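Side-chain contacts in Oxidored_FMN domain-containing protein ([Pseudomonas] geniculata N1, PDB 6L6J), which probably acts as a 6-hydroxypseudooxynicotine amine oxidase, an oxidoreductase that carries flavin mononucleotide and a [4Fe-4S] cluster: residues F181-T184 and R185-K188; V260-W263 and A264-S267; R271-E274 and E275-E279; S558-T561 and H562-E566; H569-N572 and S573-A577. All coordinates share one frame; numbering follows the deposited sequence.

Interactions 2 to 5 form a connected group beside the flavin, whereas interaction 1 stands apart, its centre about 19 Å from that of interaction 2. Interaction 2 supplies Trp263, Asp266 and Ser267 to the FMN pocket. The loop of interaction 3 backs it: Asp266 OD1 accepts from Gln278 NE2 (2.9 Å), and Trp265 O from Gln277 NE2 (3.1 Å). Interactions 4 and 5, which adjoin in sequence, bring the OYE-like second alpha/beta region against this barrel edge. Ala264 O of interaction 2 meets His569 NE2 of interaction 5 at 2.7 Å, and Leu565 of interaction 4 packs on Trp263. Arg271 of interaction 3 forms a salt bridge to Glu566 of interaction 4 (NE to OE2, 3.0 Å).

Interaction 1: F181-T184 and R185-K188; sequences FLDT and RVNK
Phe181 and Asn187 meet obliquely across the turns that follow helix 177-182, on the outer part of the TIM barrel, where Asp183 opens an Asx turn. The ring and the amide are set well away from parallel, their planes 71° apart, and Phe181 CD2 lies 3.9 Å from Asn187 ND2. What fixes the amide is its hydrogen bond back to the helix end: Asn187 ND2 donates to Phe181 O at 2.9 Å, with the carbonyl oxygen practically in the amide plane. With CG swung opposite the backbone N (chi1 -166°), the side chain brings ND2 to that carbonyl, and ND2 also reaches Tyr193 O, so one amide links the helix end to a later point of the loop. Asp183 and Arg185 run alongside one another, pointing the same way. The carboxylate closes the Asx turn by taking Arg185 N on OD1 at 2.9 Å, from above the carboxylate plane, while the guanidinium group leads off. Val186 stands nearly at right angles to Asp183, its CG2 3.8 Å from Asp183 CB. Asp183 O is gripped twice, by Val186 N from above the carbonyl plane and by Asn187 N almost head-on at 2.7 Å. Lys188, bent at its second torsion, curls back across the loop until NZ meets Thr184 O at 3.0 Å, within the carbonyl plane.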
# COMPACT_ATOMS: atom_id res chain seq x y z
N PHE A 181 -26.91 -2.30 4.42
CA PHE A 181 -28.18 -2.54 5.16
C PHE A 181 -28.10 -1.86 6.53
O PHE A 181 -29.07 -1.17 6.91
CB PHE A 181 -28.51 -4.03 5.20
CG PHE A 181 -29.38 -4.49 4.07
CD1 PHE A 181 -28.86 -4.70 2.81
CD2 PHE A 181 -30.74 -4.72 4.27
CE1 PHE A 181 -29.67 -5.15 1.77
CE2 PHE A 181 -31.55 -5.16 3.23
CZ PHE A 181 -31.01 -5.38 1.98
N LEU A 182 -26.98 -1.98 7.23
CA LEU A 182 -26.72 -1.31 8.54
C LEU A 182 -26.90 0.22 8.49
O LEU A 182 -27.34 0.79 9.50
CB LEU A 182 -25.28 -1.58 8.96
CG LEU A 182 -25.07 -2.62 10.03
CD1 LEU A 182 -23.61 -2.59 10.46
CD2 LEU A 182 -26.02 -2.38 11.20
N ASP A 183 -26.42 0.84 7.41
CA ASP A 183 -26.18 2.31 7.29
C ASP A 183 -27.50 3.02 6.97
O ASP A 183 -28.05 2.78 5.86
CB ASP A 183 -25.13 2.59 6.21
CG ASP A 183 -24.54 3.99 6.23
OD1 ASP A 183 -25.20 4.88 6.81
OD2 ASP A 183 -23.42 4.18 5.67
N THR A 184 -27.99 3.87 7.89
CA THR A 184 -29.22 4.69 7.69
C THR A 184 -29.05 5.66 6.53
O THR A 184 -30.08 6.07 5.98
CB THR A 184 -29.64 5.49 8.92
OG1 THR A 184 -28.49 6.17 9.42
CG2 THR A 184 -30.24 4.61 10.00
N ARG A 185 -27.82 6.02 6.18
CA ARG A 185 -27.54 6.87 4.99
C ARG A 185 -27.83 6.12 3.69
O ARG A 185 -28.06 6.79 2.68
CB ARG A 185 -26.11 7.40 5.01
CG ARG A 185 -26.01 8.85 5.45
CD ARG A 185 -24.56 9.18 5.67
NE ARG A 185 -24.21 10.51 6.17
CZ ARG A 185 -24.41 11.65 5.53
NH1 ARG A 185 -24.01 12.79 6.08
NH2 ARG A 185 -25.02 11.66 4.36
N VAL A 186 -27.84 4.79 3.70
CA VAL A 186 -28.07 3.93 2.50
C VAL A 186 -29.41 3.19 2.62
O VAL A 186 -30.14 3.14 1.62
CB VAL A 186 -26.93 2.91 2.27
CG1 VAL A 186 -27.02 2.31 0.89
CG2 VAL A 186 -25.54 3.49 2.50
N ASN A 187 -29.67 2.56 3.77
CA ASN A 187 -30.93 1.81 3.99
C ASN A 187 -32.04 2.84 4.23
O ASN A 187 -31.89 3.65 5.18
CB ASN A 187 -30.80 0.79 5.12
CG ASN A 187 -31.94 -0.19 5.15
OD1 ASN A 187 -32.97 0.03 4.51
ND2 ASN A 187 -31.79 -1.29 5.87
N LYS A 188 -33.05 2.87 3.35
CA LYS A 188 -34.25 3.75 3.46
C LYS A 188 -35.51 2.89 3.46
O LYS A 188 -36.61 3.44 3.24
CB LYS A 188 -34.32 4.76 2.30
CG LYS A 188 -33.12 5.69 2.16
CD LYS A 188 -32.99 6.70 3.25
CE LYS A 188 -31.57 7.20 3.41
NZ LYS A 188 -31.45 8.27 4.43

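Interaction 2: V260-W263 and A264-S267. With FMN (flavin mononucleotide), chain B.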
# COMPACT_ATOMS: atom_id res chain seq x y z
N VAL A 260 -11.57 0.17 10.90
CA VAL A 260 -12.35 1.43 10.70
C VAL A 260 -12.83 1.50 9.24
O VAL A 260 -12.04 1.18 8.31
CB VAL A 260 -11.53 2.67 11.11
CG1 VAL A 260 -11.14 2.59 12.58
CG2 VAL A 260 -10.30 2.86 10.24
N SER A 261 -14.08 1.91 9.03
CA SER A 261 -14.70 1.98 7.68
C SER A 261 -14.08 3.12 6.85
O SER A 261 -13.73 4.22 7.39
CB SER A 261 -16.20 2.11 7.68
OG SER A 261 -16.70 1.96 6.35
N ASP A 262 -14.01 2.79 5.56
CA ASP A 262 -13.33 3.47 4.44
C ASP A 262 -11.83 3.11 4.44
O ASP A 262 -11.16 3.30 5.46
CB ASP A 262 -13.62 4.96 4.37
CG ASP A 262 -13.47 5.49 2.95
OD1 ASP A 262 -14.15 4.97 2.04
OD2 ASP A 262 -12.63 6.40 2.75
N TRP A 263 -11.38 2.61 3.29
CA TRP A 263 -10.01 2.09 3.05
C TRP A 263 -8.97 3.16 3.39
O TRP A 263 -7.91 2.79 3.91
CB TRP A 263 -9.94 1.59 1.60
CG TRP A 263 -8.83 0.63 1.31
CD1 TRP A 263 -7.91 0.12 2.19
CD2 TRP A 263 -8.51 0.05 0.03
NE1 TRP A 263 -7.03 -0.71 1.54
CE2 TRP A 263 -7.37 -0.76 0.21
CE3 TRP A 263 -9.08 0.14 -1.25
CZ2 TRP A 263 -6.80 -1.47 -0.83
CZ3 TRP A 263 -8.51 -0.57 -2.29
CH2 TRP A 263 -7.38 -1.36 -2.08
N ALA A 264 -9.27 4.44 3.13
CA ALA A 264 -8.33 5.58 3.25
C ALA A 264 -8.01 5.82 4.73
O ALA A 264 -6.93 6.40 5.01
CB ALA A 264 -8.93 6.81 2.62
N TRP A 265 -8.92 5.38 5.61
CA TRP A 265 -8.78 5.43 7.09
C TRP A 265 -8.29 4.09 7.67
O TRP A 265 -7.68 4.08 8.76
CB TRP A 265 -10.12 5.86 7.69
CG TRP A 265 -10.63 7.16 7.16
CD1 TRP A 265 -11.50 7.34 6.11
CD2 TRP A 265 -10.32 8.47 7.65
NE1 TRP A 265 -11.74 8.68 5.92
CE2 TRP A 265 -11.04 9.39 6.86
CE3 TRP A 265 -9.50 8.95 8.67
CZ2 TRP A 265 -10.96 10.77 7.08
CZ3 TRP A 265 -9.42 10.31 8.88
CH2 TRP A 265 -10.15 11.21 8.10
N ASP A 266 -8.53 2.98 6.97
CA ASP A 266 -8.11 1.61 7.37
C ASP A 266 -6.62 1.39 7.01
O ASP A 266 -5.84 1.03 7.89
CB ASP A 266 -9.01 0.55 6.73
CG ASP A 266 -8.80 -0.86 7.29
OD1 ASP A 266 -8.48 -0.97 8.49
OD2 ASP A 266 -8.97 -1.84 6.52
N SER A 267 -6.27 1.54 5.75
CA SER A 267 -4.87 1.47 5.27
C SER A 267 -4.29 2.89 5.26
O SER A 267 -3.92 3.38 4.16
CB SER A 267 -4.81 0.80 3.91
OG SER A 267 -5.44 -0.47 3.96
N1 FMN B . -9.28 -5.35 3.45
C2 FMN B . -10.33 -6.17 3.14
O2 FMN B . -11.18 -6.37 4.02
N3 FMN B . -10.50 -6.80 1.97
C4 FMN B . -9.60 -6.65 0.98
O4 FMN B . -9.76 -7.22 -0.09
C4A FMN B . -8.43 -5.76 1.21
N5 FMN B . -7.49 -5.56 0.25
C5A FMN B . -6.41 -4.80 0.53
C6 FMN B . -5.40 -4.66 -0.42
C7 FMN B . -4.29 -3.90 -0.11
C7M FMN B . -3.27 -3.71 -1.16
C8 FMN B . -4.14 -3.28 1.21
C8M FMN B . -2.96 -2.42 1.54
C9 FMN B . -5.12 -3.41 2.16
C9A FMN B . -6.25 -4.16 1.89
N10 FMN B . -7.24 -4.35 2.87
C10 FMN B . -8.32 -5.13 2.54
C1' FMN B . -7.15 -3.74 4.23
C2' FMN B . -6.25 -4.57 5.13
O2' FMN B . -6.90 -5.81 5.33
C3' FMN B . -5.99 -3.93 6.46
O3' FMN B . -7.22 -3.86 7.17
C4' FMN B . -5.37 -2.54 6.37
O4' FMN B . -4.31 -2.52 5.38
C5' FMN B . -4.86 -2.08 7.73
O5' FMN B . -3.85 -2.98 8.15
P FMN B . -2.29 -2.66 7.87
O1P FMN B . -1.97 -1.40 8.64
O2P FMN B . -1.61 -3.89 8.39
O3P FMN B . -2.18 -2.49 6.36
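Trp263 reaches from the first turn of helix 263-266 past Ser267 to the flavin. Its CB lies against the backbone, 3.3 Å from Ala264 N. From there CG is directed opposite the backbone N (chi1 -160°), which carries the indole toward Ser267 and the flavin. CD1 and NE1 come up to the Ser267 hydroxyl, which lies in the indole plane at its edge, OG being 2.9 Å from NE1. Farther out the same indole edge is set against the dimethylbenzene end of FMN, with NE1 3.4 Å from FMN C9 and CZ2 3.5 Å from FMN C6. Ser267 OG in turn shares a hydrogen bond with FMN O4' (2.7 Å). Asp266 OD2 accepts from FMN O3' at 2.8 Å and also from His173, so the ribityl chain is held by two successive residues. Behind them, Asp262 O receives both Trp265 N and Asp266 N, and Val260 CG2 packs on Trp265 CB (3.9 Å). Asp262 CB meets the edge of the Trp265 ring, while the Asp262 carboxylate is bonded to Tyr130. Strand 255-261 and the short helix after it thus build part of the FMN site at the C-terminal mouth of this TIM barrel, consistent with the flavin oxidoreductase family.

Interaction 3: R271-E274 and E275-E279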
# COMPACT_ATOMS: atom_id res chain seq x y z
N ARG A 271 2.14 9.29 5.90
CA ARG A 271 1.99 10.78 5.86
C ARG A 271 0.94 11.29 6.89
O ARG A 271 0.95 12.49 7.23
CB ARG A 271 1.62 11.25 4.44
CG ARG A 271 2.80 11.32 3.48
CD ARG A 271 2.67 12.37 2.42
NE ARG A 271 1.77 11.96 1.35
CZ ARG A 271 1.40 12.74 0.32
NH1 ARG A 271 1.82 14.00 0.22
NH2 ARG A 271 0.62 12.23 -0.61
N PHE A 272 0.03 10.45 7.39
CA PHE A 272 -1.14 10.92 8.16
C PHE A 272 -1.45 10.02 9.36
O PHE A 272 -2.14 10.50 10.27
CB PHE A 272 -2.32 11.07 7.21
CG PHE A 272 -2.11 12.08 6.12
CD1 PHE A 272 -2.05 13.44 6.41
CD2 PHE A 272 -1.94 11.68 4.79
CE1 PHE A 272 -1.85 14.38 5.41
CE2 PHE A 272 -1.74 12.62 3.79
CZ PHE A 272 -1.69 13.96 4.10
N PHE A 273 -0.97 8.76 9.39
CA PHE A 273 -1.19 7.84 10.53
C PHE A 273 0.16 7.31 11.01
O PHE A 273 1.07 7.40 10.23
CB PHE A 273 -2.19 6.77 10.10
CG PHE A 273 -3.50 7.30 9.58
CD1 PHE A 273 -3.60 7.81 8.29
CD2 PHE A 273 -4.65 7.30 10.37
CE1 PHE A 273 -4.81 8.30 7.81
CE2 PHE A 273 -5.85 7.79 9.89
CZ PHE A 273 -5.93 8.30 8.60
N GLU A 274 0.27 6.86 12.26
CA GLU A 274 1.39 5.99 12.75
C GLU A 274 0.81 4.70 13.34
O GLU A 274 -0.42 4.52 13.28
CB GLU A 274 2.31 6.75 13.73
CG GLU A 274 3.77 6.18 13.86
CD GLU A 274 4.69 6.08 12.63
OE1 GLU A 274 4.24 6.34 11.50
OE2 GLU A 274 5.85 5.73 12.80
N GLU A 275 1.68 3.83 13.86
CA GLU A 275 1.33 2.48 14.38
C GLU A 275 0.15 2.52 15.35
O GLU A 275 0.07 3.41 16.16
CB GLU A 275 2.50 1.86 15.13
CG GLU A 275 3.52 1.22 14.22
CD GLU A 275 4.41 0.28 14.99
OE1 GLU A 275 3.97 -0.88 15.30
OE2 GLU A 275 5.55 0.74 15.28
N GLY A 276 -0.69 1.50 15.29
CA GLY A 276 -1.78 1.26 16.24
C GLY A 276 -2.62 2.50 16.43
O GLY A 276 -2.94 2.78 17.57
N GLN A 277 -2.93 3.20 15.33
CA GLN A 277 -3.80 4.41 15.29
C GLN A 277 -5.26 3.99 15.53
O GLN A 277 -6.06 4.87 15.93
CB GLN A 277 -3.62 5.19 13.98
CG GLN A 277 -4.01 4.41 12.71
CD GLN A 277 -5.45 4.53 12.25
OE1 GLN A 277 -6.27 5.26 12.85
NE2 GLN A 277 -5.78 3.79 11.17
N GLN A 278 -5.59 2.71 15.30
CA GLN A 278 -6.99 2.21 15.37
C GLN A 278 -7.34 1.85 16.82
O GLN A 278 -8.54 1.63 17.10
CB GLN A 278 -7.21 0.98 14.50
CG GLN A 278 -6.81 1.18 13.04
CD GLN A 278 -7.62 0.29 12.12
OE1 GLN A 278 -8.42 -0.53 12.55
NE2 GLN A 278 -7.42 0.44 10.82
N GLU A 279 -6.34 1.82 17.71
CA GLU A 279 -6.52 1.29 19.08
C GLU A 279 -7.75 1.95 19.69
O GLU A 279 -8.69 1.24 20.03
CB GLU A 279 -5.27 1.47 19.95
CG GLU A 279 -5.60 1.37 21.42
CD GLU A 279 -4.41 1.18 22.35
OE1 GLU A 279 -3.28 0.91 21.84
OE2 GLU A 279 -4.64 1.32 23.59
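Phe273 and Gln277 make the close part of this loop contact, the Gln277 amide meeting the phenyl ring obliquely at CD2. Ring and amide planes stand 57° apart, with Gln277 CD 3.4 Å from Phe273 CD2 and OE1 3.6 Å from the same carbon. The aliphatic stem joins in, as Gln277 CB rests 3.3 Å from Glu274 O. Gln277 CG sits between its backbone N and carbonyl carbon (chi1 62°), and a second bend folds the chain back over the turn toward the ring instead of letting it extend. The amide nitrogen is engaged beyond the loop by Trp265 O, and the Phe273 ring packs edge-to-face with His569. With an alanine in place of Gln277, the Phe273 ring would probably lose its amide neighbour and Trp265 O its partner, so that the ring could be left freer to turn.

The other side faces solvent: Glu274 is exposed, and it meets Gln277 through its backbone carbonyl, not its carboxylate. Glu274 and Glu275 diverge, their OE2 atoms 5.6 Å apart, and their carboxylates look to other partners: Glu274 forms salt bridges with Arg298 and Arg441, and Glu275 OE1 accepts from Thr300 N. The Arg298 and Arg441 links would be expected to offset the mutual repulsion of the two acids. Gly276 turns the chain with positive phi (50°), a value that suits glycine, and its backbone pairs with Gly297. The whole is a beta-alpha loop of the TIM barrel, running from helix 263-266 to helix 279-282 beside the FMN site, where Arg298 binds the cofactor.

Interaction 4: S558-T561 and H562-E566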
# COMPACT_ATOMS: atom_id res chain seq x y z
N SER A 558 -3.35 16.28 -6.57
CA SER A 558 -2.40 15.14 -6.44
C SER A 558 -3.06 13.85 -6.91
O SER A 558 -3.17 12.90 -6.14
CB SER A 558 -1.90 15.03 -5.03
OG SER A 558 -1.12 16.17 -4.69
N PRO A 559 -3.49 13.80 -8.19
CA PRO A 559 -4.38 12.74 -8.70
C PRO A 559 -4.02 11.33 -8.24
O PRO A 559 -4.92 10.56 -7.88
CB PRO A 559 -4.21 12.87 -10.21
CG PRO A 559 -4.02 14.33 -10.40
CD PRO A 559 -3.15 14.77 -9.24
N TRP A 560 -2.72 11.02 -8.23
CA TRP A 560 -2.21 9.66 -7.94
C TRP A 560 -2.65 9.21 -6.54
O TRP A 560 -2.70 7.97 -6.29
CB TRP A 560 -0.69 9.59 -8.09
CG TRP A 560 -0.18 8.20 -7.91
CD1 TRP A 560 0.60 7.71 -6.91
CD2 TRP A 560 -0.52 7.08 -8.74
NE1 TRP A 560 0.81 6.37 -7.08
CE2 TRP A 560 0.12 5.95 -8.19
CE3 TRP A 560 -1.27 6.93 -9.90
CZ2 TRP A 560 0.04 4.70 -8.78
CZ3 TRP A 560 -1.38 5.68 -10.47
CH2 TRP A 560 -0.74 4.58 -9.91
N THR A 561 -2.93 10.18 -5.64
CA THR A 561 -3.30 9.92 -4.23
C THR A 561 -4.71 9.33 -4.16
O THR A 561 -5.01 8.71 -3.15
CB THR A 561 -3.09 11.14 -3.34
OG1 THR A 561 -3.90 12.23 -3.77
CG2 THR A 561 -1.64 11.56 -3.32
N HIS A 562 -5.52 9.44 -5.20
CA HIS A 562 -6.78 8.65 -5.30
C HIS A 562 -6.42 7.19 -5.08
O HIS A 562 -7.23 6.47 -4.48
CB HIS A 562 -7.46 8.84 -6.65
CG HIS A 562 -8.70 8.03 -6.81
ND1 HIS A 562 -9.84 8.24 -6.03
CD2 HIS A 562 -8.99 7.01 -7.65
CE1 HIS A 562 -10.77 7.38 -6.38
NE2 HIS A 562 -10.27 6.60 -7.36
N ASN A 563 -5.22 6.80 -5.52
CA ASN A 563 -4.73 5.41 -5.61
C ASN A 563 -3.94 5.02 -4.35
O ASN A 563 -4.00 3.85 -3.96
CB ASN A 563 -3.90 5.18 -6.88
CG ASN A 563 -4.71 5.31 -8.15
OD1 ASN A 563 -5.92 5.06 -8.15
ND2 ASN A 563 -4.05 5.69 -9.23
N THR A 564 -3.21 5.95 -3.73
CA THR A 564 -2.48 5.72 -2.47
C THR A 564 -3.45 5.96 -1.29
O THR A 564 -3.01 5.80 -0.14
CB THR A 564 -1.26 6.63 -2.38
OG1 THR A 564 -1.78 7.96 -2.32
CG2 THR A 564 -0.31 6.50 -3.55
N LEU A 565 -4.70 6.33 -1.58
CA LEU A 565 -5.76 6.63 -0.59
C LEU A 565 -5.28 7.76 0.32
O LEU A 565 -5.47 7.66 1.54
CB LEU A 565 -6.06 5.38 0.24
CG LEU A 565 -6.41 4.13 -0.56
CD1 LEU A 565 -6.41 2.91 0.36
CD2 LEU A 565 -7.73 4.29 -1.27
N GLU A 566 -4.66 8.79 -0.26
CA GLU A 566 -4.17 9.98 0.49
C GLU A 566 -4.92 11.24 0.05
O GLU A 566 -4.76 12.26 0.73
CB GLU A 566 -2.67 10.16 0.30
CG GLU A 566 -1.86 9.02 0.90
CD GLU A 566 -0.35 9.17 0.68
OE1 GLU A 566 0.08 9.18 -0.50
OE2 GLU A 566 0.39 9.32 1.68
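Trp560 O is held by two amide nitrogens of the following turn, Asn563 N at 2.9 Å and Thr564 N at 3.3 Å. The first comes from above the carbonyl plane, the second lies in that plane on a lone pair. The Trp560 side chain then folds back over the same turn. Asn563 CB sits 4.1 Å from the centroid of the six-membered ring, practically on its normal, in a CH-pi contact, and the Asn563 amide, its ND2 over the same face, is turned 84° from the indole plane. At the pyrrole end Thr564 CG2 reaches Trp560 CD1 (3.7 Å). A glycine in place of Trp560 would probably strip Asn563 CB and the Thr564 methyl of their shared cover and open a gap beside the turn.

Thr561 closes the preceding type I turn, 558-561. Its OG1, placed between the backbone N and the carbonyl carbon, hydrogen-bonds Ser558 O at 2.6 Å, while Thr561 N reaches that oxygen from the opposite face of its plane. Thr561 O takes Glu566 N at 2.9 Å, a bond spanning five residues at the end of the weakly bonded helix, where Leu565 adopts positive phi. Thr564 OG1 donates to the anti side of Glu566 OE1 (2.9 Å), and the other carboxylate oxygen is held by Ser269 and Arg271. Trp560 and Asn563 both rest on Ala352 of helix 349-355, Leu565 lies on Trp263 and Ala264 of helix 263-266, and helix 567-577 follows directly in the chain.

Interaction 5: H569-N572 and S573-A577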
# COMPACT_ATOMS: atom_id res chain seq x y z
N HIS A 569 -6.99 13.00 2.71
CA HIS A 569 -6.12 13.45 3.84
C HIS A 569 -5.27 14.64 3.40
O HIS A 569 -5.10 15.56 4.23
CB HIS A 569 -5.23 12.31 4.37
CG HIS A 569 -6.00 11.11 4.77
ND1 HIS A 569 -7.22 11.20 5.40
CD2 HIS A 569 -5.76 9.79 4.58
CE1 HIS A 569 -7.69 10.00 5.61
NE2 HIS A 569 -6.83 9.11 5.08
N VAL A 570 -4.74 14.64 2.17
CA VAL A 570 -3.94 15.78 1.65
C VAL A 570 -4.86 17.01 1.65
O VAL A 570 -4.47 18.04 2.27
CB VAL A 570 -3.33 15.53 0.26
CG1 VAL A 570 -2.52 16.72 -0.19
CG2 VAL A 570 -2.47 14.28 0.20
N VAL A 571 -6.03 16.90 1.00
CA VAL A 571 -7.04 17.99 0.93
C VAL A 571 -7.33 18.50 2.35
O VAL A 571 -7.04 19.70 2.61
CB VAL A 571 -8.32 17.55 0.19
CG1 VAL A 571 -9.43 18.58 0.30
CG2 VAL A 571 -8.05 17.23 -1.27
N ASN A 572 -7.84 17.65 3.26
CA ASN A 572 -8.15 18.06 4.66
C ASN A 572 -6.95 18.78 5.27
O ASN A 572 -7.15 19.81 5.90
CB ASN A 572 -8.52 16.90 5.59
CG ASN A 572 -9.87 16.31 5.28
OD1 ASN A 572 -10.60 16.85 4.46
ND2 ASN A 572 -10.20 15.18 5.89
N SER A 573 -5.74 18.26 5.07
CA SER A 573 -4.47 18.87 5.53
C SER A 573 -4.37 20.32 5.03
O SER A 573 -4.05 21.21 5.83
CB SER A 573 -3.31 18.04 5.05
OG SER A 573 -2.09 18.61 5.46
N MET A 574 -4.66 20.54 3.74
CA MET A 574 -4.51 21.83 3.03
C MET A 574 -5.57 22.82 3.56
O MET A 574 -5.20 23.94 3.96
CB MET A 574 -4.63 21.62 1.50
CG MET A 574 -3.35 21.14 0.78
SD MET A 574 -3.55 20.89 -1.05
CE MET A 574 -1.87 20.52 -1.55
N ASN A 575 -6.84 22.41 3.59
CA ASN A 575 -7.93 23.20 4.22
C ASN A 575 -7.53 23.65 5.63
O ASN A 575 -7.79 24.81 5.97
CB ASN A 575 -9.24 22.42 4.26
CG ASN A 575 -9.82 22.24 2.88
OD1 ASN A 575 -9.39 22.92 1.94
ND2 ASN A 575 -10.73 21.29 2.72
N GLU A 576 -6.88 22.79 6.41
CA GLU A 576 -6.57 23.06 7.83
C GLU A 576 -5.46 24.11 7.90
O GLU A 576 -5.58 25.05 8.72
CB GLU A 576 -6.28 21.76 8.60
CG GLU A 576 -7.55 20.92 8.85
CD GLU A 576 -7.35 19.49 9.37
OE1 GLU A 576 -6.20 19.16 9.79
OE2 GLU A 576 -8.33 18.71 9.38
N ALA A 577 -4.46 24.01 7.02
CA ALA A 577 -3.29 24.94 6.94
C ALA A 577 -3.67 26.24 6.20
O ALA A 577 -2.81 27.12 6.10
CB ALA A 577 -2.14 24.25 6.24
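Val570 and Met574, one turn apart on helix 567-577, lie side by side and point the same way. Backbone bonds tie the two segments: Ser573 N donates to His569 O (2.9 Å), Met574 N to Val570 O (2.9 Å) and Glu576 N to Asn572 O (3.0 Å). Asn575 N meets Val571 O at 2.9 Å with an N-H...O angle of 163°, the straightest of the set. The four i to i+4 bonds are those of a regular alpha helix; a further, weak bond from Met574 N to Val571 O spans three residues.

The apolar contact is Val570 with Met574. Met574 stays extended beyond CG (chi2 179°), which, with its third torsion also trans, brings CE to 4.1 Å from Val570 CG1. Both residues also rest on Ala535 of helix 533-542, and Met574 reaches strand 580-582 at Ile581.

Polar side chains form a third group. The Asn575 amide lies alongside Val571, ND2 3.9 Å from Val571 CG1, a touch of an amide on a methyl and not a polar bond. Glu576, extended beyond CG, runs along the Asn572 carbonyl, with CG near Asn572 O. Ahead of them His569 NE2 is taken up by Ala264 O, and its ring packs edge-to-face with Trp265.

No side-chain hydrogen bond joins 569-572 to 573-577. The turn therefore owes its hold to backbone bonds, with Val570 and Met574 facing the interior and Asn575 and Glu576 lying at the surface, the division of an amphipathic helix.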